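Local atomic coordinates of probable zinc protease PqqL (Escherichia coli, PDB entry 6OFT), a protein that probably acts as a periplasmic zinc-dependent endopeptidase of the M16 family, this chain being the first half of the full-length protease. Residues M60-K65 with D132-V137; F55-M60 with V87-S92; A124-L129 with Q188-W193. One frame throughout, in Å; residues are numbered along the deposited sequence.

Contact 1: residues M60-K65 with D132-V137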
loop_
_atom_site.group_PDB
_atom_site.type_symbol
_atom_site.label_atom_id
_atom_site.label_comp_id
_atom_site.label_asym_id
_atom_site.label_seq_id
_atom_site.Cartn_x
_atom_site.Cartn_y
_atom_site.Cartn_z
ATOM N N MET A 60 15.811 -8.498 -15.094
ATOM C CA MET A 60 15.295 -9.876 -15.122
ATOM C C MET A 60 14.726 -10.230 -16.495
ATOM O O MET A 60 14.736 -11.395 -16.902
ATOM C CB MET A 60 14.243 -10.112 -14.014
ATOM C CG MET A 60 14.811 -10.063 -12.594
ATOM S SD MET A 60 16.240 -11.126 -12.258
ATOM C CE MET A 60 17.527 -9.904 -12.259
ATOM N N PHE A 61 14.293 -9.209 -17.229
ATOM C CA PHE A 61 13.713 -9.357 -18.560
ATOM C C PHE A 61 14.746 -9.140 -19.663
ATOM O O PHE A 61 14.367 -9.077 -20.833
ATOM C CB PHE A 61 12.520 -8.386 -18.715
ATOM C CG PHE A 61 11.475 -8.583 -17.639
ATOM C CD1 PHE A 61 10.492 -9.559 -17.771
ATOM C CD2 PHE A 61 11.490 -7.811 -16.482
ATOM C CE1 PHE A 61 9.533 -9.743 -16.773
ATOM C CE2 PHE A 61 10.547 -8.017 -15.476
ATOM C CZ PHE A 61 9.572 -8.979 -15.631
ATOM N N ASN A 62 16.044 -9.051 -19.314
ATOM C CA ASN A 62 17.058 -8.788 -20.327
ATOM C C ASN A 62 18.235 -9.784 -20.352
ATOM O O ASN A 62 19.280 -9.481 -20.924
ATOM C CB ASN A 62 17.553 -7.331 -20.221
ATOM C CG ASN A 62 16.481 -6.354 -20.626
ATOM O OD1 ASN A 62 16.208 -6.144 -21.815
ATOM N ND2 ASN A 62 15.816 -5.768 -19.645
ATOM N N GLY A 63 18.037 -10.974 -19.809
ATOM C CA GLY A 63 19.058 -12.007 -19.867
ATOM C C GLY A 63 19.217 -12.906 -18.665
ATOM O O GLY A 63 19.451 -12.445 -17.546
ATOM N N THR A 64 19.125 -14.208 -18.910
ATOM C CA THR A 64 19.371 -15.253 -17.910
ATOM C C THR A 64 20.315 -16.243 -18.596
ATOM O O THR A 64 20.571 -16.095 -19.795
ATOM C CB THR A 64 18.083 -15.936 -17.375
ATOM O OG1 THR A 64 17.558 -16.845 -18.345
ATOM C CG2 THR A 64 17.004 -14.951 -16.877
ATOM N N LYS A 65 20.821 -17.236 -17.849
ATOM C CA LYS A 65 21.728 -18.275 -18.332
ATOM C C LYS A 65 21.157 -19.014 -19.560
ATOM O O LYS A 65 21.856 -19.119 -20.562
ATOM C CB LYS A 65 22.064 -19.251 -17.181
ATOM C CG LYS A 65 22.918 -20.456 -17.592
ATOM C CD LYS A 65 23.088 -21.492 -16.471
ATOM C CE LYS A 65 21.888 -22.392 -16.253
ATOM N NZ LYS A 65 20.939 -21.829 -15.253
ATOM N N ASP A 132 23.486 -1.323 -20.338
ATOM C CA ASP A 132 23.585 -0.047 -21.054
ATOM C C ASP A 132 22.267 0.345 -21.716
ATOM O O ASP A 132 21.878 1.515 -21.648
ATOM C CB ASP A 132 24.731 -0.078 -22.076
ATOM C CG ASP A 132 26.128 -0.124 -21.466
ATOM O OD1 ASP A 132 26.269 0.200 -20.260
ATOM O OD2 ASP A 132 27.079 -0.466 -22.197
ATOM N N ALA A 133 21.549 -0.643 -22.286
ATOM C CA ALA A 133 20.247 -0.418 -22.904
ATOM C C ALA A 133 19.221 -0.012 -21.861
ATOM O O ALA A 133 18.462 0.923 -22.108
ATOM C CB ALA A 133 19.783 -1.664 -23.644
ATOM N N GLU A 134 19.234 -0.655 -20.669
ATOM C CA GLU A 134 18.279 -0.332 -19.614
ATOM C C GLU A 134 18.506 1.036 -18.952
ATOM O O GLU A 134 17.553 1.579 -18.392
ATOM C CB GLU A 134 18.188 -1.446 -18.551
ATOM C CG GLU A 134 17.321 -2.618 -18.962
ATOM C CD GLU A 134 15.907 -2.325 -19.420
ATOM O OE1 GLU A 134 15.135 -1.707 -18.651
ATOM O OE2 GLU A 134 15.568 -2.737 -20.551
ATOM N N ARG A 135 19.736 1.599 -19.011
ATOM C CA ARG A 135 20.000 2.931 -18.429
ATOM C C ARG A 135 19.084 3.981 -19.085
ATOM O O ARG A 135 18.396 4.715 -18.375
ATOM C CB ARG A 135 21.465 3.347 -18.574
ATOM C CG ARG A 135 22.472 2.302 -18.144
ATOM C CD ARG A 135 23.878 2.794 -18.410
ATOM N NE ARG A 135 24.882 1.779 -18.107
ATOM C CZ ARG A 135 25.342 1.509 -16.889
ATOM N NH1 ARG A 135 24.877 2.168 -15.834
ATOM N NH2 ARG A 135 26.258 0.566 -16.715
ATOM N N GLY A 136 19.019 3.965 -20.421
ATOM C CA GLY A 136 18.161 4.847 -21.207
ATOM C C GLY A 136 16.685 4.678 -20.908
ATOM O O GLY A 136 15.957 5.671 -20.825
ATOM N N VAL A 137 16.248 3.415 -20.708
ATOM C CA VAL A 137 14.875 3.003 -20.377
ATOM C C VAL A 137 14.425 3.632 -19.064
ATOM O O VAL A 137 13.388 4.304 -19.028
ATOM C CB VAL A 137 14.727 1.445 -20.365
ATOM C CG1 VAL A 137 13.401 0.986 -19.741
ATOM C CG2 VAL A 137 14.883 0.874 -21.761
#
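Asn62 reaches out of the loop after helix 52-59 with its amide turned to the carboxylate of Glu134 on helix 128-144. The two side chains cross obliquely, amide and carboxylate planes 32° apart. ND2 of Asn62 does the touching: it lies 3.2 Å from OE2 of Glu134, in a bond that is weak because the N-H is badly bent away from the acceptor (120°). ND2 also lies 3.6 Å from CG of Glu134. Beyond that carbon, the bend at chi2 (-53°) turns the carboxylate across the front of the amide toward the ring of His58. Glu134 is the predicted third zinc ligand of the M16 peptidase site, coming from a helix separate from the HxxEH motif that supplies His54 and His58. Both polar groups have stronger partners in His58: its backbone O takes ND2 of Asn62, while its ring ND1 bonds to OE1 of Glu134. The amide is thus a probable second-shell group between the backbone of His58 and the carboxylate predicted to bind zinc. An alanine here would remove ND2, and is likely to leave the carbonyl O of His58 without this mate and OE2 of Glu134 without its weak N-H partner.

Contact 2: residues F55-M60 with V87-S92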
loop_
_atom_site.group_PDB
_atom_site.type_symbol
_atom_site.label_atom_id
_atom_site.label_comp_id
_atom_site.label_asym_id
_atom_site.label_seq_id
_atom_site.Cartn_x
_atom_site.Cartn_y
_atom_site.Cartn_z
ATOM N N PHE A 55 16.547 -1.150 -10.830
ATOM C CA PHE A 55 17.386 -1.472 -11.993
ATOM C C PHE A 55 17.512 -3.012 -12.110
ATOM O O PHE A 55 17.305 -3.546 -13.204
ATOM C CB PHE A 55 18.771 -0.791 -11.901
ATOM C CG PHE A 55 19.526 -0.552 -13.200
ATOM C CD1 PHE A 55 19.576 -1.530 -14.193
ATOM C CD2 PHE A 55 20.249 0.621 -13.398
ATOM C CE1 PHE A 55 20.279 -1.312 -15.386
ATOM C CE2 PHE A 55 20.962 0.836 -14.587
ATOM C CZ PHE A 55 20.982 -0.134 -15.568
ATOM N N VAL A 56 17.762 -3.722 -10.976
ATOM C CA VAL A 56 17.849 -5.199 -10.931
ATOM C C VAL A 56 16.555 -5.840 -11.496
ATOM O O VAL A 56 16.640 -6.768 -12.296
ATOM C CB VAL A 56 18.220 -5.750 -9.509
ATOM C CG1 VAL A 56 17.906 -7.242 -9.370
ATOM C CG2 VAL A 56 19.684 -5.487 -9.181
ATOM N N GLU A 57 15.374 -5.309 -11.089
ATOM C CA GLU A 57 14.041 -5.747 -11.516
ATOM C C GLU A 57 13.899 -5.729 -13.050
ATOM O O GLU A 57 13.488 -6.721 -13.635
ATOM C CB GLU A 57 12.973 -4.875 -10.840
ATOM C CG GLU A 57 11.536 -5.258 -11.169
ATOM C CD GLU A 57 10.754 -4.082 -11.715
ATOM O OE1 GLU A 57 10.366 -4.122 -12.901
ATOM O OE2 GLU A 57 10.560 -3.100 -10.967
ATOM N N HIS A 58 14.296 -4.619 -13.685
ATOM C CA HIS A 58 14.314 -4.462 -15.140
ATOM C C HIS A 58 15.267 -5.481 -15.803
ATOM O O HIS A 58 14.942 -6.039 -16.853
ATOM C CB HIS A 58 14.742 -3.025 -15.503
ATOM C CG HIS A 58 13.613 -2.045 -15.467
ATOM N ND1 HIS A 58 13.134 -1.467 -16.622
ATOM C CD2 HIS A 58 12.887 -1.589 -14.420
ATOM C CE1 HIS A 58 12.143 -0.677 -16.248
ATOM N NE2 HIS A 58 11.954 -0.718 -14.934
ATOM N N MET A 59 16.403 -5.764 -15.163
ATOM C CA MET A 59 17.403 -6.690 -15.704
ATOM C C MET A 59 16.938 -8.149 -15.758
ATOM O O MET A 59 17.581 -8.947 -16.441
ATOM C CB MET A 59 18.751 -6.572 -14.964
ATOM C CG MET A 59 19.527 -5.274 -15.232
ATOM S SD MET A 59 19.706 -4.757 -16.963
ATOM C CE MET A 59 20.449 -6.272 -17.712
ATOM N N MET A 60 15.811 -8.498 -15.094
ATOM C CA MET A 60 15.295 -9.876 -15.122
ATOM C C MET A 60 14.726 -10.230 -16.495
ATOM O O MET A 60 14.736 -11.395 -16.902
ATOM C CB MET A 60 14.243 -10.112 -14.014
ATOM C CG MET A 60 14.811 -10.063 -12.594
ATOM S SD MET A 60 16.240 -11.126 -12.258
ATOM C CE MET A 60 17.527 -9.904 -12.259
ATOM N N VAL A 87 2.482 -10.353 -18.075
ATOM C CA VAL A 87 3.763 -10.372 -17.386
ATOM C C VAL A 87 4.051 -8.965 -16.891
ATOM O O VAL A 87 3.981 -8.016 -17.666
ATOM C CB VAL A 87 4.912 -10.925 -18.278
ATOM C CG1 VAL A 87 6.186 -11.122 -17.456
ATOM C CG2 VAL A 87 4.508 -12.233 -18.974
ATOM N N ASN A 88 4.359 -8.825 -15.606
ATOM C CA ASN A 88 4.632 -7.513 -15.000
ATOM C C ASN A 88 5.594 -7.671 -13.853
ATOM O O ASN A 88 5.789 -8.779 -13.365
ATOM C CB ASN A 88 3.319 -6.897 -14.429
ATOM C CG ASN A 88 2.285 -6.521 -15.449
ATOM O OD1 ASN A 88 2.442 -5.542 -16.185
ATOM N ND2 ASN A 88 1.202 -7.290 -15.510
ATOM N N ALA A 89 6.153 -6.551 -13.373
ATOM C CA ALA A 89 7.045 -6.560 -12.207
ATOM C C ALA A 89 7.011 -5.174 -11.605
ATOM O O ALA A 89 6.700 -4.224 -12.311
ATOM C CB ALA A 89 8.477 -6.913 -12.624
ATOM N N TYR A 90 7.323 -5.052 -10.310
ATOM C CA TYR A 90 7.386 -3.751 -9.664
ATOM C C TYR A 90 8.383 -3.794 -8.527
ATOM O O TYR A 90 8.582 -4.854 -7.930
ATOM C CB TYR A 90 5.990 -3.266 -9.164
ATOM C CG TYR A 90 5.431 -4.013 -7.971
ATOM C CD1 TYR A 90 5.830 -3.697 -6.671
ATOM C CD2 TYR A 90 4.443 -4.980 -8.132
ATOM C CE1 TYR A 90 5.320 -4.384 -5.569
ATOM C CE2 TYR A 90 3.896 -5.646 -7.031
ATOM C CZ TYR A 90 4.319 -5.326 -5.750
ATOM O OH TYR A 90 3.786 -5.988 -4.667
ATOM N N THR A 91 8.943 -2.622 -8.193
ATOM C CA THR A 91 9.854 -2.436 -7.076
ATOM C C THR A 91 9.276 -1.347 -6.192
ATOM O O THR A 91 8.955 -0.256 -6.674
ATOM C CB THR A 91 11.280 -2.081 -7.544
ATOM O OG1 THR A 91 11.698 -3.025 -8.516
ATOM C CG2 THR A 91 12.283 -2.074 -6.392
ATOM N N SER A 92 9.142 -1.639 -4.902
ATOM C CA SER A 92 8.645 -0.644 -3.955
ATOM C C SER A 92 9.729 -0.454 -2.895
ATOM O O SER A 92 10.848 -0.951 -3.051
ATOM C CB SER A 92 7.333 -1.113 -3.327
ATOM O OG SER A 92 7.533 -2.247 -2.491
#
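Glu57 leaves helix 55-59 toward strand 87-91 and meets it chiefly at Ala89 and Thr91. Its CB already lies 3.2 Å from OG1 of Thr91. Chi1 of -178° puts CG trans to the helix backbone N and sends the chain out to the strand, where CG comes 3.8 Å from the methyl CB of Ala89. CD continues over that methyl. At the tip the two oxygens part company: OE1 rests on Ala89 CB at 3.4 Å, a polar oxygen against a methyl, whereas OE2 accepts a hydrogen bond of 2.7 Å from OG1 of Thr91. Glu57 is the predicted proton acceptor of the HxxEH motif, the inverted zinc-binding signature of M16 peptidases, and the strand it faces is an outermost one of the six-stranded mixed sheet. Helix and strand run nearly antiparallel, at 165°, with their axes 8.3 Å apart. The threonine proton arrives at the anti lone pair of OE2, and this bond limits rotation of the carboxylate. OE2 also lies 3.2 Å from the backbone N of Thr91, but the angle is too poor for a bond. Tyr90 points its side chain off the other side of the strand, where its OH bonds to Glu95.

Contact 3: residues A124-L129 with Q188-W193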
loop_
_atom_site.group_PDB
_atom_site.type_symbol
_atom_site.label_atom_id
_atom_site.label_comp_id
_atom_site.label_asym_id
_atom_site.label_seq_id
_atom_site.Cartn_x
_atom_site.Cartn_y
_atom_site.Cartn_z
ATOM N N ALA A 124 20.185 -14.729 -13.482
ATOM C CA ALA A 124 20.187 -13.495 -14.297
ATOM C C ALA A 124 21.659 -13.185 -14.630
ATOM O O ALA A 124 22.518 -13.369 -13.762
ATOM C CB ALA A 124 19.580 -12.346 -13.520
ATOM N N THR A 125 21.953 -12.750 -15.871
ATOM C CA THR A 125 23.344 -12.570 -16.327
ATOM C C THR A 125 23.905 -11.135 -16.319
ATOM O O THR A 125 25.134 -10.994 -16.280
ATOM C CB THR A 125 23.548 -13.189 -17.723
ATOM O OG1 THR A 125 22.608 -12.625 -18.638
ATOM C CG2 THR A 125 23.428 -14.713 -17.708
ATOM N N PHE A 126 23.050 -10.085 -16.391
ATOM C CA PHE A 126 23.507 -8.683 -16.400
ATOM C C PHE A 126 24.586 -8.415 -17.461
ATOM O O PHE A 126 25.668 -7.937 -17.126
ATOM C CB PHE A 126 23.996 -8.219 -15.007
ATOM C CG PHE A 126 23.019 -8.442 -13.889
ATOM C CD1 PHE A 126 22.050 -7.491 -13.590
ATOM C CD2 PHE A 126 23.052 -9.616 -13.140
ATOM C CE1 PHE A 126 21.127 -7.710 -12.561
ATOM C CE2 PHE A 126 22.137 -9.828 -12.109
ATOM C CZ PHE A 126 21.176 -8.877 -11.831
ATOM N N GLU A 127 24.286 -8.743 -18.734
ATOM C CA GLU A 127 25.175 -8.514 -19.878
ATOM C C GLU A 127 25.381 -7.007 -20.034
ATOM O O GLU A 127 24.412 -6.249 -19.959
ATOM C CB GLU A 127 24.553 -9.079 -21.174
ATOM C CG GLU A 127 24.328 -10.585 -21.178
ATOM C CD GLU A 127 23.345 -11.065 -22.234
ATOM O OE1 GLU A 127 22.211 -11.442 -21.860
ATOM O OE2 GLU A 127 23.706 -11.067 -23.433
ATOM N N LYS A 128 26.640 -6.578 -20.222
ATOM C CA LYS A 128 27.055 -5.175 -20.372
ATOM C C LYS A 128 26.146 -4.395 -21.325
ATOM O O LYS A 128 25.628 -3.343 -20.951
ATOM C CB LYS A 128 28.515 -5.098 -20.861
ATOM C CG LYS A 128 29.179 -3.758 -20.600
ATOM C CD LYS A 128 29.885 -3.221 -21.829
ATOM C CE LYS A 128 30.696 -1.985 -21.520
ATOM N NZ LYS A 128 29.849 -0.818 -21.141
ATOM N N LEU A 129 25.942 -4.937 -22.545
ATOM C CA LEU A 129 25.122 -4.326 -23.585
ATOM C C LEU A 129 23.676 -4.135 -23.143
ATOM O O LEU A 129 23.111 -3.077 -23.417
ATOM C CB LEU A 129 25.222 -5.107 -24.906
ATOM C CG LEU A 129 26.490 -4.864 -25.754
ATOM C CD1 LEU A 129 26.716 -6.007 -26.742
ATOM C CD2 LEU A 129 26.428 -3.536 -26.498
ATOM N N GLN A 188 26.119 -7.685 -7.623
ATOM C CA GLN A 188 26.398 -7.729 -6.186
ATOM C C GLN A 188 25.106 -7.583 -5.352
ATOM O O GLN A 188 24.890 -8.380 -4.435
ATOM C CB GLN A 188 27.436 -6.652 -5.830
ATOM C CG GLN A 188 27.948 -6.677 -4.392
ATOM C CD GLN A 188 29.155 -5.774 -4.161
ATOM O OE1 GLN A 188 29.920 -5.965 -3.207
ATOM N NE2 GLN A 188 29.364 -4.772 -5.018
ATOM N N PHE A 189 24.245 -6.595 -5.681
ATOM C CA PHE A 189 22.966 -6.388 -4.977
ATOM C C PHE A 189 22.086 -7.627 -5.162
ATOM O O PHE A 189 21.553 -8.151 -4.191
ATOM C CB PHE A 189 22.246 -5.134 -5.514
ATOM C CG PHE A 189 20.954 -4.775 -4.814
ATOM C CD1 PHE A 189 20.937 -3.838 -3.787
ATOM C CD2 PHE A 189 19.745 -5.353 -5.205
ATOM C CE1 PHE A 189 19.739 -3.500 -3.145
ATOM C CE2 PHE A 189 18.550 -5.014 -4.564
ATOM C CZ PHE A 189 18.553 -4.087 -3.542
ATOM N N TYR A 190 21.966 -8.099 -6.411
ATOM C CA TYR A 190 21.212 -9.292 -6.788
ATOM C C TYR A 190 21.623 -10.521 -5.982
ATOM O O TYR A 190 20.754 -11.186 -5.421
ATOM C CB TYR A 190 21.391 -9.548 -8.285
ATOM C CG TYR A 190 20.746 -10.806 -8.824
ATOM C CD1 TYR A 190 19.365 -10.898 -8.965
ATOM C CD2 TYR A 190 21.524 -11.853 -9.315
ATOM C CE1 TYR A 190 18.771 -12.020 -9.537
ATOM C CE2 TYR A 190 20.941 -12.972 -9.905
ATOM C CZ TYR A 190 19.563 -13.049 -10.020
ATOM O OH TYR A 190 18.978 -14.150 -10.596
ATOM N N GLN A 191 22.932 -10.828 -5.912
ATOM C CA GLN A 191 23.407 -12.003 -5.173
ATOM C C GLN A 191 23.297 -11.820 -3.641
ATOM O O GLN A 191 23.117 -12.803 -2.929
ATOM C CB GLN A 191 24.812 -12.427 -5.624
ATOM C CG GLN A 191 24.851 -12.803 -7.111
ATOM C CD GLN A 191 26.121 -13.473 -7.582
ATOM O OE1 GLN A 191 26.078 -14.526 -8.225
ATOM N NE2 GLN A 191 27.274 -12.878 -7.308
ATOM N N ARG A 192 23.305 -10.568 -3.161
ATOM C CA ARG A 192 23.150 -10.231 -1.743
ATOM C C ARG A 192 21.724 -10.513 -1.247
ATOM O O ARG A 192 21.554 -11.048 -0.151
ATOM C CB ARG A 192 23.487 -8.735 -1.510
ATOM C CG ARG A 192 23.393 -8.258 -0.049
ATOM C CD ARG A 192 24.475 -7.254 0.359
ATOM N NE ARG A 192 24.521 -6.084 -0.518
ATOM C CZ ARG A 192 25.565 -5.752 -1.269
ATOM N NH1 ARG A 192 26.675 -6.475 -1.232
ATOM N NH2 ARG A 192 25.510 -4.685 -2.049
ATOM N N TRP A 193 20.704 -10.122 -2.043
ATOM C CA TRP A 193 19.303 -10.192 -1.636
ATOM C C TRP A 193 18.473 -11.286 -2.296
ATOM O O TRP A 193 17.463 -11.693 -1.712
ATOM C CB TRP A 193 18.645 -8.815 -1.849
ATOM C CG TRP A 193 19.344 -7.716 -1.098
ATOM C CD1 TRP A 193 20.166 -6.761 -1.622
ATOM C CD2 TRP A 193 19.364 -7.529 0.326
ATOM N NE1 TRP A 193 20.662 -5.959 -0.618
ATOM C CE2 TRP A 193 20.176 -6.398 0.587
ATOM C CE3 TRP A 193 18.749 -8.187 1.410
ATOM C CZ2 TRP A 193 20.399 -5.919 1.888
ATOM C CZ3 TRP A 193 18.947 -7.690 2.691
ATOM C CH2 TRP A 193 19.762 -6.571 2.920
#
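Ala124 and Tyr190 mark the closest backbone approach, CA to CA 8.7 Å, between the loop leading into helix 128-144 and the last turns of helix 183-193. At that spacing side chains must span the gap. The loop is extended at Ala124, then turns at Phe126, whose backbone takes up a left-handed conformation (phi 52°), and reaches the N-cap residue Glu127 just before the helix. Across from it, Tyr190 has CG trans to its own backbone N, which carries the ring out from the helix to the loop. Phe126 meets that ring in a T-shaped (edge-to-face) stack: its edge points at the face of Tyr190, with centroids 5.1 Å apart and planes at 69°. The leading atom is CE2 of Phe126, 3.5 Å from CD2 of Tyr190, and the neighbouring CZ settles 3.6 Å from CB, near the root of the tyrosine. Farther out, the methyl of Ala124 packs against the phenol end, CB to CZ 3.6 Å. There the hydroxyl accepts a nearly straight hydrogen bond (166°) from the backbone, Ala124 N to Tyr190 OH, 3.2 Å. The same OH bonds to the backbone O of Trp120 in helix 107-122, so two backbone groups hold the hydroxyl. A further tie runs from Thr125 O to Arg187 NH1. The contact thus joins a loop of the M16 insulinase domain to helix 183-193, beside the helix carrying the HxxEH motif: Phe126 also touches Leu186 and Arg187 of helix 183-193 and Met59 of helix 52-59, and Met60 packs beside Tyr190.

How the contacts relate
The predicted zinc site lies between contacts 1 and 2, whose centres are 10 Å apart; Glu134 of contact 1 and His58 of contact 2 join them, OE1 to ND1 2.9 Å. Glu57 stands closer to His54, about 4 Å between side chains, than to Glu134, about 8 Å away. Contact 3 is farther from the site, with the side chain of Phe126 about 8 Å from that of His58. Met60, common to the first two contacts, reaches the third by placing CE 3.4 Å from CB of Ala124. Contacts 1 and 3 also meet through their backbones, Gly63 O to Thr125 N at 3.0 Å, and both draw on helix 128-144.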